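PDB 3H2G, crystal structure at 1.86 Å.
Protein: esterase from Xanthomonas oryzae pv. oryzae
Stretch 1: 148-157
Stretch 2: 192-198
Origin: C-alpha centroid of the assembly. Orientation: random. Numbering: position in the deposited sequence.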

ATOM      1  N   THR A 148      -6.107   7.408   3.670  1.00  4.76           N
ATOM      2  CA  THR A 148      -6.893   6.843   2.579  1.00  4.89           C
ATOM      3  C   THR A 148      -8.349   7.297   2.656  1.00  5.28           C
ATOM      4  O   THR A 148      -8.940   7.716   1.656  1.00  4.00           O
ATOM      5  CB  THR A 148      -6.834   5.307   2.605  1.00  4.85           C
ATOM      6  OG1 THR A 148      -5.473   4.888   2.437  1.00  4.86           O
ATOM      7  CG2 THR A 148      -7.669   4.719   1.476  1.00  3.25           C
ATOM      8  N   ILE A 149      -8.924   7.212   3.849  1.00  4.23           N
ATOM      9  CA  ILE A 149     -10.306   7.622   4.056  1.00  4.92           C
ATOM     10  C   ILE A 149     -10.508   9.095   3.695  1.00  5.01           C
ATOM     11  O   ILE A 149     -11.453   9.446   2.993  1.00  3.24           O
ATOM     12  CB  ILE A 149     -10.721   7.374   5.520  1.00  4.69           C
ATOM     13  CG1 ILE A 149     -10.894   5.867   5.745  1.00  6.10           C
ATOM     14  CG2 ILE A 149     -11.994   8.139   5.853  1.00  4.00           C
ATOM     15  CD1 ILE A 149     -10.970   5.454   7.211  1.00  5.48           C
ATOM     16  N   ASP A 150      -9.608   9.951   4.159  1.00  5.00           N
ATOM     17  CA  ASP A 150      -9.721  11.376   3.883  1.00  5.00           C
ATOM     18  C   ASP A 150      -9.454  11.724   2.420  1.00  5.28           C
ATOM     19  O   ASP A 150      -9.950  12.734   1.917  1.00  4.64           O
ATOM     20  CB  ASP A 150      -8.803  12.148   4.835  1.00  4.81           C
ATOM     21  CG  ASP A 150      -9.307  12.107   6.270  1.00  8.04           C
ATOM     22  OD1 ASP A 150      -8.553  12.460   7.202  1.00  5.77           O
ATOM     23  OD2 ASP A 150     -10.480  11.719   6.464  1.00  9.13           O
ATOM     24  N   ALA A 151      -8.685  10.884   1.732  1.00  5.19           N
ATOM     25  CA  ALA A 151      -8.411  11.103   0.315  1.00  4.06           C
ATOM     26  C   ALA A 151      -9.703  10.825  -0.443  1.00  4.63           C
ATOM     27  O   ALA A 151     -10.043  11.530  -1.395  1.00  4.36           O
ATOM     28  CB  ALA A 151      -7.309  10.159  -0.168  1.00  4.90           C
ATOM     29  N   MET A 152     -10.423   9.790  -0.015  1.00  4.03           N
ATOM     30  CA  MET A 152     -11.682   9.428  -0.650  1.00  4.63           C
ATOM     31  C   MET A 152     -12.732  10.508  -0.396  1.00  5.35           C
ATOM     32  O   MET A 152     -13.555  10.806  -1.262  1.00  4.57           O
ATOM     33  CB  MET A 152     -12.166   8.075  -0.122  1.00  7.53           C
ATOM     34  CG  MET A 152     -11.224   6.928  -0.449  1.00  7.83           C
ATOM     35  SD  MET A 152     -11.882   5.321   0.063  1.00 18.47           S
ATOM     36  CE  MET A 152     -12.872   4.948  -1.306  1.00 13.65           C
ATOM     37  N   ARG A 153     -12.699  11.098   0.796  1.00  4.63           N
ATOM     38  CA  ARG A 153     -13.641  12.159   1.130  1.00  4.72           C
ATOM     39  C   ARG A 153     -13.398  13.368   0.229  1.00  6.30           C
ATOM     40  O   ARG A 153     -14.336  13.928  -0.340  1.00  5.17           O
ATOM     41  CB  ARG A 153     -13.489  12.559   2.599  1.00  6.47           C
ATOM     42  CG  ARG A 153     -14.034  11.518   3.562  1.00  5.10           C
ATOM     43  CD  ARG A 153     -13.681  11.843   5.006  1.00  6.06           C
ATOM     44  NE  ARG A 153     -14.449  11.022   5.937  1.00  6.02           N
ATOM     45  CZ  ARG A 153     -14.157  10.874   7.225  1.00  7.18           C
ATOM     46  NH1 ARG A 153     -13.100  11.488   7.746  1.00  7.40           N
ATOM     47  NH2 ARG A 153     -14.931  10.124   7.996  1.00  7.41           N
ATOM     48  N   ALA A 154     -12.133  13.755   0.086  1.00  5.06           N
ATOM     49  CA  ALA A 154     -11.772  14.899  -0.749  1.00  5.28           C
ATOM     50  C   ALA A 154     -12.051  14.621  -2.226  1.00  5.62           C
ATOM     51  O   ALA A 154     -12.536  15.492  -2.949  1.00  5.88           O
ATOM     52  CB  ALA A 154     -10.307  15.252  -0.542  1.00  6.08           C
ATOM     53  N   ALA A 155     -11.743  13.407  -2.674  1.00  4.44           N
ATOM     54  CA  ALA A 155     -11.989  13.034  -4.062  1.00  6.24           C
ATOM     55  C   ALA A 155     -13.481  13.138  -4.375  1.00  6.41           C
ATOM     56  O   ALA A 155     -13.866  13.550  -5.467  1.00  5.15           O
ATOM     57  CB  ALA A 155     -11.496  11.610  -4.321  1.00  6.77           C
ATOM     58  N   ARG A 156     -14.324  12.752  -3.420  1.00  7.31           N
ATOM     59  CA  ARG A 156     -15.766  12.825  -3.625  1.00  6.80           C
ATOM     60  C   ARG A 156     -16.213  14.265  -3.864  1.00  8.13           C
ATOM     61  O   ARG A 156     -17.189  14.512  -4.578  1.00  7.30           O
ATOM     62  CB  ARG A 156     -16.511  12.224  -2.424  1.00  6.86           C
ATOM     63  CG  ARG A 156     -16.644  10.708  -2.512  1.00  7.63           C
ATOM     64  CD  ARG A 156     -17.338  10.120  -1.289  1.00  8.38           C
ATOM     65  NE  ARG A 156     -17.819   8.762  -1.536  1.00  6.38           N
ATOM     66  CZ  ARG A 156     -18.376   7.989  -0.609  1.00  7.08           C
ATOM     67  NH1 ARG A 156     -18.522   8.438   0.627  1.00  5.96           N
ATOM     68  NH2 ARG A 156     -18.802   6.772  -0.922  1.00  7.67           N
ATOM     69  N   SER A 157     -15.502  15.215  -3.266  1.00  6.93           N
ATOM     70  CA  SER A 157     -15.831  16.621  -3.456  1.00  8.61           C
ATOM     71  C   SER A 157     -15.468  17.017  -4.886  1.00  7.69           C
ATOM     72  O   SER A 157     -16.204  17.756  -5.545  1.00  6.75           O
ATOM     73  CB  SER A 157     -15.071  17.491  -2.454  1.00  8.86           C
ATOM     74  OG  SER A 157     -15.507  17.211  -1.135  1.00 12.33           O
ATOM     75  N   HIS A 192     -16.318   1.801  12.015  1.00  5.70           N
ATOM     76  CA  HIS A 192     -16.873   3.119  12.331  1.00  5.77           C
ATOM     77  C   HIS A 192     -17.611   3.888  11.237  1.00  7.05           C
ATOM     78  O   HIS A 192     -18.515   4.673  11.535  1.00  5.59           O
ATOM     79  CB  HIS A 192     -15.747   4.051  12.805  1.00  8.37           C
ATOM     80  CG  HIS A 192     -15.027   3.583  14.030  1.00  9.39           C
ATOM     81  ND1 HIS A 192     -15.580   3.648  15.290  1.00  9.76           N
ATOM     82  CD2 HIS A 192     -13.784   3.070  14.191  1.00 10.47           C
ATOM     83  CE1 HIS A 192     -14.709   3.197  16.174  1.00 10.86           C
ATOM     84  NE2 HIS A 192     -13.611   2.839  15.533  1.00  9.24           N
ATOM     85  N   LEU A 193     -17.222   3.684   9.980  1.00  5.45           N
ATOM     86  CA  LEU A 193     -17.796   4.464   8.884  1.00  6.00           C
ATOM     87  C   LEU A 193     -18.648   3.740   7.842  1.00  7.15           C
ATOM     88  O   LEU A 193     -18.688   4.158   6.684  1.00  7.33           O
ATOM     89  CB  LEU A 193     -16.651   5.193   8.171  1.00  7.46           C
ATOM     90  CG  LEU A 193     -15.622   5.869   9.089  1.00  7.48           C
ATOM     91  CD1 LEU A 193     -14.410   6.326   8.279  1.00  7.88           C
ATOM     92  CD2 LEU A 193     -16.267   7.050   9.803  1.00  6.71           C
ATOM     93  N   SER A 194     -19.347   2.683   8.240  1.00  6.11           N
ATOM     94  CA  SER A 194     -20.158   1.931   7.287  1.00  7.38           C
ATOM     95  C   SER A 194     -21.282   2.738   6.634  1.00  6.76           C
ATOM     96  O   SER A 194     -21.736   2.392   5.545  1.00  8.21           O
ATOM     97  CB  SER A 194     -20.733   0.672   7.945  1.00  7.52           C
ATOM     98  OG  SER A 194     -21.571   0.989   9.039  1.00  8.80           O
ATOM     99  N   LYS A 195     -21.734   3.808   7.280  1.00  6.75           N
ATOM    100  CA  LYS A 195     -22.799   4.610   6.681  1.00  8.70           C
ATOM    101  C   LYS A 195     -22.244   5.518   5.585  1.00  8.18           C
ATOM    102  O   LYS A 195     -22.869   5.695   4.541  1.00  9.34           O
ATOM    103  CB  LYS A 195     -23.514   5.467   7.731  1.00 10.28           C
ATOM    104  CG  LYS A 195     -24.628   6.325   7.126  1.00 13.92           C
ATOM    105  CD  LYS A 195     -25.333   7.193   8.157  1.00 17.25           C
ATOM    106  CE  LYS A 195     -26.427   8.027   7.493  1.00 20.60           C
ATOM    107  NZ  LYS A 195     -27.200   8.857   8.460  1.00 21.61           N
ATOM    108  N   GLU A 196     -21.063   6.081   5.824  1.00  6.47           N
ATOM    109  CA  GLU A 196     -20.433   6.982   4.863  1.00  7.62           C
ATOM    110  C   GLU A 196     -19.881   6.269   3.628  1.00  7.33           C
ATOM    111  O   GLU A 196     -19.956   6.796   2.514  1.00  6.48           O
ATOM    112  CB  GLU A 196     -19.305   7.760   5.545  1.00  7.56           C
ATOM    113  CG  GLU A 196     -18.585   8.754   4.639  1.00  7.24           C
ATOM    114  CD  GLU A 196     -17.552   9.567   5.389  1.00  8.39           C
ATOM    115  OE1 GLU A 196     -16.875  10.411   4.763  1.00  8.20           O
ATOM    116  OE2 GLU A 196     -17.417   9.359   6.614  1.00  8.87           O
ATOM    117  N   PHE A 197     -19.323   5.080   3.834  1.00  5.61           N
ATOM    118  CA  PHE A 197     -18.744   4.295   2.744  1.00  7.32           C
ATOM    119  C   PHE A 197     -19.399   2.923   2.639  1.00  7.92           C
ATOM    120  O   PHE A 197     -19.194   2.069   3.504  1.00  8.12           O
ATOM    121  CB  PHE A 197     -17.242   4.104   2.979  1.00  8.09           C
ATOM    122  CG  PHE A 197     -16.473   5.387   3.050  1.00  7.55           C
ATOM    123  CD1 PHE A 197     -16.175   6.100   1.893  1.00  8.78           C
ATOM    124  CD2 PHE A 197     -16.046   5.888   4.275  1.00  7.96           C
ATOM    125  CE1 PHE A 197     -15.457   7.297   1.955  1.00  7.72           C
ATOM    126  CE2 PHE A 197     -15.329   7.084   4.347  1.00  7.23           C
ATOM    127  CZ  PHE A 197     -15.036   7.787   3.182  1.00  7.72           C
ATOM    128  N   HIS A 198     -20.180   2.714   1.583  1.00  7.03           N
ATOM    129  CA  HIS A 198     -20.845   1.434   1.366  1.00  7.20           C
ATOM    130  C   HIS A 198     -19.822   0.492   0.746  1.00  7.12           C
ATOM    131  O   HIS A 198     -19.731   0.362  -0.473  1.00  7.46           O
ATOM    132  CB  HIS A 198     -22.054   1.608   0.434  1.00  8.42           C
ATOM    133  CG  HIS A 198     -22.740   0.324   0.079  1.00 10.48           C
ATOM    134  ND1 HIS A 198     -22.758  -0.767   0.923  1.00 13.21           N
ATOM    135  CD2 HIS A 198     -23.470  -0.029  -1.006  1.00 10.14           C
ATOM    136  CE1 HIS A 198     -23.470  -1.735   0.373  1.00 10.57           C
ATOM    137  NE2 HIS A 198     -23.914  -1.312  -0.798  1.00 12.98           N
TER
HETATM  138  O   HOH W   1     -20.940   4.850  -0.070  1.00  7.46           O
HETATM  139  O   HOH W   2     -17.481  10.792   2.034  1.00 10.35           O

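What does Leu193 bring to the helix of stretch 1? Its CA-to-CB bond points toward that helix, and its apolar side chain suits the methyl it meets, Leu193 CD1 lying 3.7 Å from Ile149 CD1. Both Leu193 methyls, CD1 and CD2, lie 3.8 Å from Arg153 NH2, CD2 at the guanidinium edge. The next two residues, Ser194 and Lys195, stay exposed and out of reach, while the backbone turns: Phe197 N donates to Leu193 O at 3.1 Å.

How does Glu196 engage two arginines? Its extended side chain (chi1 and chi2 both t) meets the edge of the Arg153 guanidinium with both carboxylate oxygens. Arg153 NE donates to Glu196 OE1 at 2.8 Å and Arg153 NH2 to Glu196 OE2 at 2.9 Å, a paired salt bridge that matches charge and shape. The remaining nitrogen, Arg153 NH1, forms a weak hydrogen bond to Asp150 OD2 at 2.9 Å, so acidic groups from both stretches hold this arginine. Arg156, one helical turn on, takes the backbone instead: its NH1 donates to Glu196 O at 2.9 Å, nearly straight at 172°. A water links Arg156 NH1 to Glu196 OE1.

Why does an aromatic residue suit position 197? A broad, flat, apolar ring can touch several side chains at once, as suits a buried site, and Phe197 gives up 97 Å², the largest share of any residue here. Phe197 CE2 lies 3.8 Å from Ile149 CG2, Phe197 CE1 4.0 Å from Met152 CB, and Phe197 CZ 3.9 Å from the aliphatic CG of Arg153. Met152 SD is 5.1 Å from the Phe197 ring centroid, placed obliquely. Phe197 CE1 also lies over one face of the Arg156 guanidinium, 3.5 Å from Arg156 NH1, while Glu196 O lies at the edge of the same group.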